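Local structure of AHL synthase (Burkholderia glumae, 3P2H) at residues T3-A8 with L124-E129; A13-E18 with L56-N61; E81-L86 with V165-R170. The protein probably synthesises N-acyl-homoserine lactone quorum-sensing signals from a fatty acyl-carrier protein and S-adenosylmethionine, releasing methylthioadenosine and the free carrier protein. The protein carries 3 engineered substitutions. One frame throughout, in Å; residues are numbered along the deposited sequence.

Contact 1 (T3-A8 with L124-E129)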
ATOM      1  N   THR A   3      -5.096  -5.655  12.504  1.00 17.55           N
ATOM      2  CA  THR A   3      -5.321  -4.709  11.415  1.00 17.28           C
ATOM      3  C   THR A   3      -6.696  -4.041  11.445  1.00 17.43           C
ATOM      4  O   THR A   3      -7.693  -4.649  11.841  1.00 14.74           O
ATOM      5  CB  THR A   3      -5.121  -5.395  10.054  1.00 16.17           C
ATOM      6  OG1 THR A   3      -6.096  -6.429   9.897  1.00 15.10           O
ATOM      7  CG2 THR A   3      -3.721  -6.012   9.972  1.00 17.39           C
ATOM      8  N   PHE A   4      -6.725  -2.782  11.019  1.00 16.67           N
ATOM      9  CA  PHE A   4      -7.942  -1.980  10.990  1.00 16.99           C
ATOM     10  C   PHE A   4      -8.080  -1.314   9.632  1.00 17.22           C
ATOM     11  O   PHE A   4      -7.222  -0.526   9.238  1.00 17.16           O
ATOM     12  CB  PHE A   4      -7.888  -0.889  12.065  1.00 16.30           C
ATOM     13  CG  PHE A   4      -7.749  -1.419  13.457  1.00 17.13           C
ATOM     14  CD1 PHE A   4      -6.547  -1.979  13.888  1.00 17.40           C
ATOM     15  CD2 PHE A   4      -8.825  -1.381  14.337  1.00 16.65           C
ATOM     16  CE1 PHE A   4      -6.421  -2.492  15.171  1.00 15.18           C
ATOM     17  CE2 PHE A   4      -8.705  -1.896  15.626  1.00 17.47           C
ATOM     18  CZ  PHE A   4      -7.505  -2.450  16.041  1.00 14.44           C
ATOM     19  N   VAL A   5      -9.156  -1.635   8.921  1.00 16.92           N
ATOM     20  CA  VAL A   5      -9.403  -1.055   7.609  1.00 16.18           C
ATOM     21  C   VAL A   5     -10.455   0.052   7.707  1.00 16.15           C
ATOM     22  O   VAL A   5     -11.575  -0.172   8.175  1.00 14.99           O
ATOM     23  CB  VAL A   5      -9.885  -2.124   6.611  1.00 15.55           C
ATOM     24  CG1 VAL A   5     -10.088  -1.507   5.244  1.00 14.72           C
ATOM     25  CG2 VAL A   5      -8.868  -3.250   6.535  1.00 14.88           C
ATOM     26  N   HIS A   6     -10.079   1.243   7.258  1.00 16.23           N
ATOM     27  CA  HIS A   6     -10.958   2.403   7.285  1.00 16.34           C
ATOM     28  C   HIS A   6     -11.398   2.722   5.857  1.00 17.15           C
ATOM     29  O   HIS A   6     -10.588   3.153   5.038  1.00 14.88           O
ATOM     30  CB  HIS A   6     -10.212   3.600   7.880  1.00 17.13           C
ATOM     31  CG  HIS A   6      -9.721   3.377   9.278  1.00 17.73           C
ATOM     32  ND1 HIS A   6     -10.458   3.722  10.393  1.00 17.16           N
ATOM     33  CD2 HIS A   6      -8.576   2.822   9.744  1.00 17.36           C
ATOM     34  CE1 HIS A   6      -9.788   3.390  11.483  1.00 17.15           C
ATOM     35  NE2 HIS A   6      -8.642   2.842  11.117  1.00 16.62           N
ATOM     36  N   GLU A   7     -12.676   2.495   5.562  1.00 18.52           N
ATOM     37  CA  GLU A   7     -13.218   2.757   4.228  1.00 19.98           C
ATOM     38  C   GLU A   7     -14.585   3.436   4.295  1.00 20.44           C
ATOM     39  O   GLU A   7     -15.459   3.163   3.472  1.00 20.89           O
ATOM     40  CB  GLU A   7     -13.315   1.444   3.432  1.00 19.54           C
ATOM     41  CG  GLU A   7     -13.933   0.299   4.203  1.00 23.10           C
ATOM     42  CD  GLU A   7     -13.797  -1.054   3.508  1.00 24.89           C
ATOM     43  OE1 GLU A   7     -13.783  -2.074   4.224  1.00 25.82           O
ATOM     44  OE2 GLU A   7     -13.719  -1.113   2.262  1.00 24.87           O
ATOM     45  N   ALA A   8     -14.752   4.338   5.262  1.00 20.38           N
ATOM     46  CA  ALA A   8     -16.015   5.043   5.459  1.00 20.70           C
ATOM     47  C   ALA A   8     -15.971   6.524   5.083  1.00 21.83           C
ATOM     48  O   ALA A   8     -16.656   7.342   5.694  1.00 23.16           O
ATOM     49  CB  ALA A   8     -16.461   4.897   6.915  1.00 20.02           C
ATOM     50  N   LEU A 124      -0.527  -6.917   4.474  1.00 17.08           N
ATOM     51  CA  LEU A 124      -0.857  -7.245   3.096  1.00 17.30           C
ATOM     52  C   LEU A 124      -2.194  -7.977   3.021  1.00 17.56           C
ATOM     53  O   LEU A 124      -3.027  -7.681   2.159  1.00 18.72           O
ATOM     54  CB  LEU A 124       0.242  -8.115   2.484  1.00 17.79           C
ATOM     55  CG  LEU A 124       0.140  -8.398   0.981  1.00 17.95           C
ATOM     56  CD1 LEU A 124       0.048  -7.089   0.200  1.00 17.55           C
ATOM     57  CD2 LEU A 124       1.363  -9.195   0.541  1.00 17.59           C
ATOM     58  N   ALA A 125      -2.401  -8.929   3.927  1.00 16.67           N
ATOM     59  CA  ALA A 125      -3.643  -9.699   3.946  1.00 15.70           C
ATOM     60  C   ALA A 125      -4.865  -8.795   4.056  1.00 15.91           C
ATOM     61  O   ALA A 125      -5.855  -8.988   3.353  1.00 14.26           O
ATOM     62  CB  ALA A 125      -3.627 -10.686   5.098  1.00 16.46           C
ATOM     63  N   ALA A 126      -4.788  -7.807   4.943  1.00 15.59           N
ATOM     64  CA  ALA A 126      -5.891  -6.870   5.148  1.00 15.80           C
ATOM     65  C   ALA A 126      -6.158  -6.080   3.873  1.00 16.38           C
ATOM     66  O   ALA A 126      -7.300  -5.942   3.445  1.00 17.40           O
ATOM     67  CB  ALA A 126      -5.562  -5.915   6.297  1.00 15.36           C
ATOM     68  N   ALA A 127      -5.094  -5.560   3.270  1.00 16.50           N
ATOM     69  CA  ALA A 127      -5.215  -4.791   2.038  1.00 15.94           C
ATOM     70  C   ALA A 127      -5.854  -5.632   0.937  1.00 16.15           C
ATOM     71  O   ALA A 127      -6.830  -5.217   0.312  1.00 17.29           O
ATOM     72  CB  ALA A 127      -3.839  -4.307   1.593  1.00 14.86           C
ATOM     73  N   VAL A 128      -5.302  -6.817   0.700  1.00 14.99           N
ATOM     74  CA  VAL A 128      -5.840  -7.696  -0.334  1.00 15.43           C
ATOM     75  C   VAL A 128      -7.317  -8.003  -0.106  1.00 16.26           C
ATOM     76  O   VAL A 128      -8.136  -7.844  -1.006  1.00 16.67           O
ATOM     77  CB  VAL A 128      -5.048  -9.021  -0.399  1.00 15.11           C
ATOM     78  CG1 VAL A 128      -5.752 -10.016  -1.325  1.00 13.67           C
ATOM     79  CG2 VAL A 128      -3.629  -8.742  -0.904  1.00 13.91           C
ATOM     80  N   GLU A 129      -7.645  -8.431   1.107  1.00 17.50           N
ATOM     81  CA  GLU A 129      -9.012  -8.765   1.480  1.00 19.49           C
ATOM     82  C   GLU A 129      -9.952  -7.609   1.152  1.00 19.56           C
ATOM     83  O   GLU A 129     -10.977  -7.791   0.487  1.00 18.56           O
ATOM     84  CB  GLU A 129      -9.063  -9.066   2.974  1.00 23.61           C
ATOM     85  CG  GLU A 129     -10.323  -9.747   3.445  1.00 27.71           C
ATOM     86  CD  GLU A 129     -10.207 -10.187   4.886  1.00 31.92           C
ATOM     87  OE1 GLU A 129     -10.623 -11.327   5.190  1.00 32.18           O
ATOM     88  OE2 GLU A 129      -9.699  -9.394   5.718  1.00 33.63           O
TER
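Thr3, on strand 2-6, and Ala126, on helix 120-133, mark the point where the two backbones come nearest, with 6.7 Å between their CA atoms. Here the helix presents the small methyl of Ala126. This methyl points toward the strand and carries the helix's whole share of the contact, about half of the 109 Å² buried. Thr3 lays CB, OG1 and CG2 over it, at 3.8, 3.7 and 4.1 Å respectively from Ala126 CB. The hydroxyl is rotated to sit between the backbone N and the carbonyl carbon (chi1 63°), which leaves CG2 beside the N and sets both branches almost level with CB, so that the methyl lies under the face the three atoms make. OG1 meets only carbon here, a van der Waals approach without polar pairing across the contact. Two residues on, on the same face of the strand, Val5 adds an apolar touch, its CG2 4.3 Å from Ala126 CB; chi1 of -178° leaves CG2 as the branch facing the helix. Thr3 and Val5 thus both touch the same methyl, Val5 more loosely. Phe4 points to the other side of the strand and is hydrogen-bonded through its backbone to Leu56 on strand 53-58. The helix also reaches that second strand, where Ala126 touches Val55, while Val5 continues along the helix to Cys130. Just past the end of the strand, Glu7 forms a salt bridge with Arg134. Packing of a helix against one face of a mixed sheet, here at its edge strand, agrees with the acetyltransferase-like alpha/beta fold of the autoinducer synthases.

Contact 2 (A13-E18 with L56-N61)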
ATOM      1  N   ALA A  13     -10.897  12.831  12.551  1.00 18.90           N
ATOM      2  CA  ALA A  13      -9.756  13.683  12.881  1.00 19.27           C
ATOM      3  C   ALA A  13      -8.599  13.011  13.622  1.00 18.51           C
ATOM      4  O   ALA A  13      -7.443  13.120  13.201  1.00 18.41           O
ATOM      5  CB  ALA A  13     -10.235  14.901  13.678  1.00 20.65           C
ATOM      6  N   HIS A  14      -8.893  12.322  14.721  1.00 17.78           N
ATOM      7  CA  HIS A  14      -7.830  11.696  15.495  1.00 17.87           C
ATOM      8  C   HIS A  14      -7.072  10.602  14.747  1.00 17.28           C
ATOM      9  O   HIS A  14      -5.877  10.423  14.962  1.00 16.13           O
ATOM     10  CB  HIS A  14      -8.369  11.150  16.824  1.00 17.25           C
ATOM     11  CG  HIS A  14      -9.397  10.077  16.669  1.00 17.91           C
ATOM     12  ND1 HIS A  14     -10.667  10.326  16.200  1.00 17.56           N
ATOM     13  CD2 HIS A  14      -9.341   8.748  16.923  1.00 16.60           C
ATOM     14  CE1 HIS A  14     -11.352   9.196  16.173  1.00 18.34           C
ATOM     15  NE2 HIS A  14     -10.570   8.224  16.606  1.00 17.58           N
ATOM     16  N   ILE A  15      -7.760   9.879  13.869  1.00 16.67           N
ATOM     17  CA  ILE A  15      -7.116   8.822  13.094  1.00 17.11           C
ATOM     18  C   ILE A  15      -6.230   9.447  12.019  1.00 17.64           C
ATOM     19  O   ILE A  15      -5.134   8.960  11.741  1.00 16.20           O
ATOM     20  CB  ILE A  15      -8.159   7.906  12.413  1.00 17.38           C
ATOM     21  CG1 ILE A  15      -9.027   7.227  13.471  1.00 17.17           C
ATOM     22  CG2 ILE A  15      -7.461   6.869  11.553  1.00 16.60           C
ATOM     23  CD1 ILE A  15      -8.260   6.372  14.446  1.00 19.17           C
ATOM     24  N   ALA A  16      -6.718  10.528  11.416  1.00 16.03           N
ATOM     25  CA  ALA A  16      -5.971  11.229  10.382  1.00 16.93           C
ATOM     26  C   ALA A  16      -4.661  11.759  10.959  1.00 17.09           C
ATOM     27  O   ALA A  16      -3.613  11.676  10.320  1.00 17.76           O
ATOM     28  CB  ALA A  16      -6.812  12.382   9.816  1.00 17.92           C
ATOM     29  N   ALA A  17      -4.720  12.292  12.176  1.00 16.71           N
ATOM     30  CA  ALA A  17      -3.529  12.827  12.828  1.00 17.33           C
ATOM     31  C   ALA A  17      -2.557  11.707  13.199  1.00 17.58           C
ATOM     32  O   ALA A  17      -1.358  11.801  12.954  1.00 17.53           O
ATOM     33  CB  ALA A  17      -3.925  13.611  14.071  1.00 18.84           C
ATOM     34  N   GLU A  18      -3.088  10.638  13.776  1.00 18.30           N
ATOM     35  CA  GLU A  18      -2.269   9.507  14.188  1.00 18.95           C
ATOM     36  C   GLU A  18      -1.597   8.810  12.998  1.00 18.60           C
ATOM     37  O   GLU A  18      -0.421   8.444  13.065  1.00 17.30           O
ATOM     38  CB  GLU A  18      -3.138   8.522  14.970  1.00 21.11           C
ATOM     39  CG  GLU A  18      -2.403   7.318  15.501  1.00 23.28           C
ATOM     40  CD  GLU A  18      -3.294   6.438  16.344  1.00 24.96           C
ATOM     41  OE1 GLU A  18      -4.528   6.490  16.149  1.00 25.21           O
ATOM     42  OE2 GLU A  18      -2.758   5.688  17.190  1.00 25.55           O
ATOM     43  N   LEU A  56      -4.542   0.198   8.834  1.00 15.70           N
ATOM     44  CA  LEU A  56      -3.620   0.534   9.917  1.00 15.95           C
ATOM     45  C   LEU A  56      -3.387  -0.714  10.756  1.00 15.88           C
ATOM     46  O   LEU A  56      -4.321  -1.456  11.045  1.00 14.99           O
ATOM     47  CB  LEU A  56      -4.188   1.629  10.835  1.00 18.24           C
ATOM     48  CG  LEU A  56      -4.625   2.989  10.287  1.00 20.34           C
ATOM     49  CD1 LEU A  56      -4.692   3.981  11.440  1.00 20.32           C
ATOM     50  CD2 LEU A  56      -3.650   3.482   9.247  1.00 23.23           C
ATOM     51  N   GLY A  57      -2.138  -0.949  11.129  1.00 16.74           N
ATOM     52  CA  GLY A  57      -1.831  -2.089  11.971  1.00 16.43           C
ATOM     53  C   GLY A  57      -1.502  -1.508  13.328  1.00 15.40           C
ATOM     54  O   GLY A  57      -0.836  -0.481  13.393  1.00 16.84           O
ATOM     55  N   ARG A  58      -1.976  -2.130  14.402  1.00 16.28           N
ATOM     56  CA  ARG A  58      -1.705  -1.630  15.756  1.00 16.17           C
ATOM     57  C   ARG A  58      -1.105  -2.728  16.632  1.00 16.89           C
ATOM     58  O   ARG A  58      -1.515  -3.878  16.556  1.00 17.17           O
ATOM     59  CB  ARG A  58      -2.993  -1.096  16.394  1.00 14.57           C
ATOM     60  CG  ARG A  58      -3.548   0.160  15.715  1.00 14.24           C
ATOM     61  CD  ARG A  58      -4.887   0.568  16.303  1.00 15.00           C
ATOM     62  NE  ARG A  58      -5.452   1.768  15.685  1.00 15.03           N
ATOM     63  CZ  ARG A  58      -5.091   3.014  15.981  1.00 15.62           C
ATOM     64  NH1 ARG A  58      -4.154   3.250  16.894  1.00 16.12           N
ATOM     65  NH2 ARG A  58      -5.687   4.030  15.377  1.00 16.43           N
ATOM     66  N   ASP A  59      -0.137  -2.361  17.469  1.00 19.64           N
ATOM     67  CA  ASP A  59       0.524  -3.330  18.338  1.00 21.04           C
ATOM     68  C   ASP A  59      -0.258  -3.598  19.616  1.00 21.80           C
ATOM     69  O   ASP A  59      -1.364  -3.091  19.792  1.00 21.30           O
ATOM     70  CB  ASP A  59       1.950  -2.862  18.672  1.00 21.51           C
ATOM     71  CG  ASP A  59       1.986  -1.590  19.511  1.00 22.57           C
ATOM     72  OD1 ASP A  59       3.063  -0.966  19.564  1.00 25.33           O
ATOM     73  OD2 ASP A  59       0.966  -1.209  20.125  1.00 22.99           O
ATOM     74  N   ALA A  60       0.326  -4.391  20.508  1.00 22.99           N
ATOM     75  CA  ALA A  60      -0.328  -4.735  21.765  1.00 24.87           C
ATOM     76  C   ALA A  60      -0.737  -3.515  22.582  1.00 24.56           C
ATOM     77  O   ALA A  60      -1.616  -3.610  23.433  1.00 25.80           O
ATOM     78  CB  ALA A  60       0.584  -5.646  22.603  1.00 25.93           C
ATOM     79  N   ASN A  61      -0.108  -2.371  22.328  1.00 24.15           N
ATOM     80  CA  ASN A  61      -0.446  -1.156  23.063  1.00 24.27           C
ATOM     81  C   ASN A  61      -1.381  -0.244  22.281  1.00 23.88           C
ATOM     82  O   ASN A  61      -1.602   0.904  22.665  1.00 22.21           O
ATOM     83  CB  ASN A  61       0.812  -0.372  23.430  1.00 26.47           C
ATOM     84  CG  ASN A  61       1.765  -1.168  24.293  1.00 28.56           C
ATOM     85  OD1 ASN A  61       1.348  -1.851  25.231  1.00 30.35           O
ATOM     86  ND2 ASN A  61       3.053  -1.074  23.992  1.00 28.08           N
TER
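Arg58 and Glu18 approach from opposite directions and account for most of the 160 Å² buried here. Arg58 reaches out from strand 53-58 and Glu18 from helix 13-30, whose local axis crosses that of the strand at 83°. The guanidinium presents its end, NH1 and NH2, to the carboxylate, one nitrogen to each oxygen. NH2 donates to Glu18 OE1 over 2.8 Å along a fairly straight path (165°), and NH1 donates to Glu18 OE2, also over 2.8 Å but a little less straight. The two flat groups are not coplanar: their planes stand 56° apart. The oxygens lie in or near the guanidinium plane, whereas the nitrogens approach each oxygen from above the carboxylate plane. Both side chains arrive almost fully stretched, the arginine from CG to NE and the glutamate beyond CG, which lets strand and helix pair across axes 11.9 Å apart.

Ile15, one turn before Glu18, lies beside this bridge. Its CD1 comes to the edge of the guanidinium, 3.6 Å from Arg58 NH2, and its CG2 rests 4.0 Å from Leu56 CD1, so one isoleucine touches both inward-facing residues of the strand. Ile64 on the adjoining strand 64-72 touches Glu18, Leu56 and Arg58 as well, extending the apolar surround.

NH1 is used twice, since it also donates to Gly62 O in the turn that follows the strand. With two bonds to the carboxylate and a third to that carbonyl, the guanidinium is probably fixed in rotation; the opposite charges would probably favour the ionised form of both partners, while the apolar neighbours would probably strengthen their attraction.

Contact 3 (E81-L86 with V165-R170). With MTA (5'-deoxy-5'-methylthioadenosine), chain B.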
ATOM      1  N   GLU A  81      -0.090   9.088 -12.407  1.00 16.33           N
ATOM      2  CA  GLU A  81       0.253  10.491 -12.595  1.00 18.26           C
ATOM      3  C   GLU A  81       1.694  10.902 -12.335  1.00 18.77           C
ATOM      4  O   GLU A  81       2.236  11.730 -13.057  1.00 20.27           O
ATOM      5  CB  GLU A  81      -0.678  11.357 -11.735  1.00 18.65           C
ATOM      6  CG  GLU A  81      -2.128  11.262 -12.169  1.00 19.91           C
ATOM      7  CD  GLU A  81      -3.052  12.175 -11.387  1.00 21.73           C
ATOM      8  OE1 GLU A  81      -4.135  12.486 -11.920  1.00 19.17           O
ATOM      9  OE2 GLU A  81      -2.706  12.568 -10.247  1.00 21.22           O
ATOM     10  N   VAL A  82       2.312  10.329 -11.312  1.00 18.70           N
ATOM     11  CA  VAL A  82       3.679  10.684 -10.951  1.00 19.73           C
ATOM     12  C   VAL A  82       4.781   9.819 -11.573  1.00 19.55           C
ATOM     13  O   VAL A  82       5.767  10.350 -12.079  1.00 20.07           O
ATOM     14  CB  VAL A  82       3.837  10.674  -9.411  1.00 21.31           C
ATOM     15  CG1 VAL A  82       5.266  11.056  -9.011  1.00 23.59           C
ATOM     16  CG2 VAL A  82       2.843  11.641  -8.795  1.00 21.12           C
ATOM     17  N   PHE A  83       4.615   8.499 -11.551  1.00 17.92           N
ATOM     18  CA  PHE A  83       5.632   7.612 -12.100  1.00 17.90           C
ATOM     19  C   PHE A  83       5.174   6.717 -13.253  1.00 17.13           C
ATOM     20  O   PHE A  83       5.471   5.524 -13.274  1.00 16.32           O
ATOM     21  CB  PHE A  83       6.196   6.743 -10.977  1.00 19.00           C
ATOM     22  CG  PHE A  83       6.832   7.527  -9.866  1.00 22.24           C
ATOM     23  CD1 PHE A  83       7.968   8.301 -10.103  1.00 22.71           C
ATOM     24  CD2 PHE A  83       6.304   7.491  -8.582  1.00 21.95           C
ATOM     25  CE1 PHE A  83       8.570   9.028  -9.077  1.00 22.29           C
ATOM     26  CE2 PHE A  83       6.897   8.214  -7.546  1.00 24.12           C
ATOM     27  CZ  PHE A  83       8.035   8.984  -7.797  1.00 24.78           C
ATOM     28  N   PRO A  84       4.477   7.285 -14.247  1.00 17.30           N
ATOM     29  CA  PRO A  84       4.014   6.463 -15.371  1.00 17.12           C
ATOM     30  C   PRO A  84       5.128   5.825 -16.201  1.00 17.75           C
ATOM     31  O   PRO A  84       4.921   4.788 -16.838  1.00 15.87           O
ATOM     32  CB  PRO A  84       3.182   7.447 -16.189  1.00 18.71           C
ATOM     33  CG  PRO A  84       3.902   8.743 -15.969  1.00 18.31           C
ATOM     34  CD  PRO A  84       4.178   8.708 -14.481  1.00 16.62           C
ATOM     35  N   HIS A  85       6.303   6.448 -16.191  1.00 15.47           N
ATOM     36  CA  HIS A  85       7.441   5.955 -16.959  1.00 16.24           C
ATOM     37  C   HIS A  85       8.050   4.680 -16.379  1.00 17.82           C
ATOM     38  O   HIS A  85       8.934   4.075 -16.985  1.00 16.27           O
ATOM     39  CB  HIS A  85       8.513   7.050 -17.064  1.00 16.40           C
ATOM     40  CG  HIS A  85       8.923   7.628 -15.744  1.00 18.31           C
ATOM     41  ND1 HIS A  85       9.700   6.941 -14.835  1.00 18.38           N
ATOM     42  CD2 HIS A  85       8.643   8.824 -15.170  1.00 18.52           C
ATOM     43  CE1 HIS A  85       9.881   7.688 -13.759  1.00 17.41           C
ATOM     44  NE2 HIS A  85       9.250   8.834 -13.937  1.00 18.37           N
ATOM     45  N   LEU A  86       7.578   4.266 -15.209  1.00 18.11           N
ATOM     46  CA  LEU A  86       8.096   3.051 -14.594  1.00 20.29           C
ATOM     47  C   LEU A  86       7.393   1.841 -15.173  1.00 21.34           C
ATOM     48  O   LEU A  86       7.821   0.712 -14.964  1.00 21.18           O
ATOM     49  CB  LEU A  86       7.887   3.068 -13.077  1.00 20.76           C
ATOM     50  CG  LEU A  86       8.725   4.029 -12.229  1.00 21.36           C
ATOM     51  CD1 LEU A  86       8.493   3.713 -10.756  1.00 23.22           C
ATOM     52  CD2 LEU A  86      10.189   3.890 -12.565  1.00 21.33           C
ATOM     53  N   VAL A 165      14.280   0.159 -11.217  1.00 16.64           N
ATOM     54  CA  VAL A 165      15.038   1.394 -11.344  1.00 17.31           C
ATOM     55  C   VAL A 165      15.371   1.884  -9.941  1.00 18.16           C
ATOM     56  O   VAL A 165      14.632   1.621  -8.992  1.00 17.99           O
ATOM     57  CB  VAL A 165      14.202   2.466 -12.076  1.00 16.51           C
ATOM     58  CG1 VAL A 165      12.970   2.797 -11.259  1.00 19.15           C
ATOM     59  CG2 VAL A 165      15.030   3.704 -12.328  1.00 16.35           C
ATOM     60  N   SER A 166      16.496   2.572  -9.808  1.00 17.61           N
ATOM     61  CA  SER A 166      16.903   3.097  -8.515  1.00 19.47           C
ATOM     62  C   SER A 166      16.567   4.586  -8.498  1.00 19.99           C
ATOM     63  O   SER A 166      17.125   5.366  -9.272  1.00 19.01           O
ATOM     64  CB  SER A 166      18.402   2.873  -8.307  1.00 21.02           C
ATOM     65  OG  SER A 166      18.826   3.317  -7.028  1.00 26.11           O
ATOM     66  N   ILE A 167      15.637   4.970  -7.628  1.00 20.57           N
ATOM     67  CA  ILE A 167      15.222   6.365  -7.521  1.00 22.10           C
ATOM     68  C   ILE A 167      15.827   7.007  -6.280  1.00 22.88           C
ATOM     69  O   ILE A 167      15.517   6.617  -5.153  1.00 22.71           O
ATOM     70  CB  ILE A 167      13.686   6.485  -7.455  1.00 21.38           C
ATOM     71  CG1 ILE A 167      13.067   5.889  -8.724  1.00 23.07           C
ATOM     72  CG2 ILE A 167      13.283   7.941  -7.300  1.00 23.47           C
ATOM     73  CD1 ILE A 167      11.560   5.788  -8.681  1.00 21.64           C
ATOM     74  N   ASP A 168      16.684   8.001  -6.501  1.00 23.03           N
ATOM     75  CA  ASP A 168      17.363   8.694  -5.415  1.00 23.83           C
ATOM     76  C   ASP A 168      18.051   7.673  -4.535  1.00 23.23           C
ATOM     77  O   ASP A 168      17.989   7.754  -3.311  1.00 23.80           O
ATOM     78  CB  ASP A 168      16.367   9.509  -4.590  1.00 25.17           C
ATOM     79  CG  ASP A 168      15.886  10.747  -5.321  1.00 27.44           C
ATOM     80  OD1 ASP A 168      14.875  11.335  -4.882  1.00 27.54           O
ATOM     81  OD2 ASP A 168      16.528  11.133  -6.327  1.00 25.73           O
ATOM     82  N   GLY A 169      18.680   6.691  -5.175  1.00 22.20           N
ATOM     83  CA  GLY A 169      19.396   5.661  -4.446  1.00 22.40           C
ATOM     84  C   GLY A 169      18.593   4.493  -3.902  1.00 23.58           C
ATOM     85  O   GLY A 169      19.163   3.631  -3.235  1.00 24.12           O
ATOM     86  N   ARG A 170      17.289   4.442  -4.170  1.00 23.36           N
ATOM     87  CA  ARG A 170      16.457   3.335  -3.677  1.00 24.25           C
ATOM     88  C   ARG A 170      15.902   2.483  -4.814  1.00 22.91           C
ATOM     89  O   ARG A 170      15.111   2.960  -5.625  1.00 21.26           O
ATOM     90  CB  ARG A 170      15.292   3.872  -2.837  1.00 27.13           C
ATOM     91  CG  ARG A 170      15.692   4.415  -1.469  1.00 33.72           C
ATOM     92  CD  ARG A 170      14.468   4.832  -0.648  1.00 38.72           C
ATOM     93  NE  ARG A 170      13.969   6.149  -1.037  1.00 42.49           N
ATOM     94  CZ  ARG A 170      14.697   7.264  -0.969  1.00 45.37           C
ATOM     95  NH1 ARG A 170      15.950   7.213  -0.523  1.00 45.26           N
ATOM     96  NH2 ARG A 170      14.179   8.430  -1.346  1.00 45.80           N
TER
HETATM   97  CS  MTA B 204       7.108   5.467  -4.067  1.00 37.89           C
HETATM   98  S5' MTA B 204       8.834   5.560  -4.631  1.00 38.86           S
HETATM   99  C5' MTA B 204       9.510   6.793  -3.478  1.00 34.43           C
HETATM  100  C4' MTA B 204       9.545   8.197  -4.085  1.00 32.50           C
HETATM  101  O4' MTA B 204       8.174   8.584  -4.383  1.00 31.04           O
HETATM  102  C2' MTA B 204       8.892  10.108  -2.761  1.00 30.42           C
HETATM  103  O2' MTA B 204       9.231  11.440  -2.361  1.00 33.33           O
HETATM  104  C3' MTA B 204      10.118   9.173  -3.049  1.00 30.96           C
HETATM  105  O3' MTA B 204      11.169   9.936  -3.653  1.00 32.15           O
HETATM  106  C1' MTA B 204       8.085   9.999  -4.067  1.00 27.90           C
HETATM  107  N9  MTA B 204       6.661  10.348  -3.883  1.00 25.22           N
HETATM  108  C8  MTA B 204       5.753   9.739  -3.050  1.00 23.93           C
HETATM  109  N7  MTA B 204       4.586  10.300  -3.138  1.00 24.17           N
HETATM  110  C5  MTA B 204       4.657  11.313  -4.041  1.00 24.19           C
HETATM  111  C6  MTA B 204       3.729  12.276  -4.562  1.00 23.24           C
HETATM  112  N6  MTA B 204       2.417  12.283  -4.123  1.00 23.54           N
HETATM  113  N1  MTA B 204       4.165  13.182  -5.497  1.00 22.51           N
HETATM  114  C2  MTA B 204       5.455  13.194  -5.946  1.00 23.30           C
HETATM  115  N3  MTA B 204       6.346  12.283  -5.456  1.00 22.98           N
HETATM  116  C4  MTA B 204       6.007  11.353  -4.532  1.00 23.94           C
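Leu86 and Val165 touch through single methyls, CD2 of the leucine only 3.3 Å from CG1 of the valine, tighter than carbons usually pack. The two side chains cross at about a right angle. Ile167, two residues along the same strand, comes in beside them: its CD1 lies 4.2 Å from Leu86 CD1 and 4.4 Å from Phe83 CE1, approaching the phenyl ring obliquely. The contact is thus wholly apolar, and the fork of Leu86 spans the two strand residues, one methyl to each.

Phe83 brings the adjoining CZ-CE2 edge of its ring to the ribose of the bound methylthioadenosine, both atoms 3.4 Å from O4', which lies near the ring plane. Val82 holds the neighbouring part of the nucleoside, CG1 standing 3.7 Å from C2 of the adenine. The same CG1 lies over the centre of one face of the Phe83 ring, and it therefore backs the phenyl while touching the base.

Behind them, a hydrogen bond from Leu86 N to Phe83 O closes the short 3-10 segment 84-86. Opposite, a type I' turn from Ile167 to Arg170 joins strands 165-167 and 170-178; Ile167 and Arg170 exchange two backbone hydrogen bonds, and Asp168 and Gly169 both have the positive phi such a turn needs. Equally, Val142 lies against Leu86, and Val172 against Val165 and Ile167. Asp45 and Gln46 hydrogen-bond the ligand from another loop. The whole is a beta hairpin with a two-residue type I' turn, packed on a loop that lines the nucleoside pocket, probably where S-adenosylmethionine binds.

Overall arrangement
Contacts 1 and 2 are neighbours, their centres 13 Å apart, and they meet directly: strands 2-6 and 53-58 run antiparallel side by side, and Phe4 CE1 packs 3.6 Å from Arg58 CD. Contact 3 lies across the centre of the chain, its centre about 26 Å from that of contact 1 and about 29 Å from that of contact 2. All three reach the same mixed sheet. Along the chain, contact 2 opens and closes between the two halves of contact 1, and contact 3 follows contact 2 but interleaves with contact 1, because helix 120-133 falls between 81-86 and 165-170. One sheet thus carries helix packing at one end and the nucleoside pocket at the other.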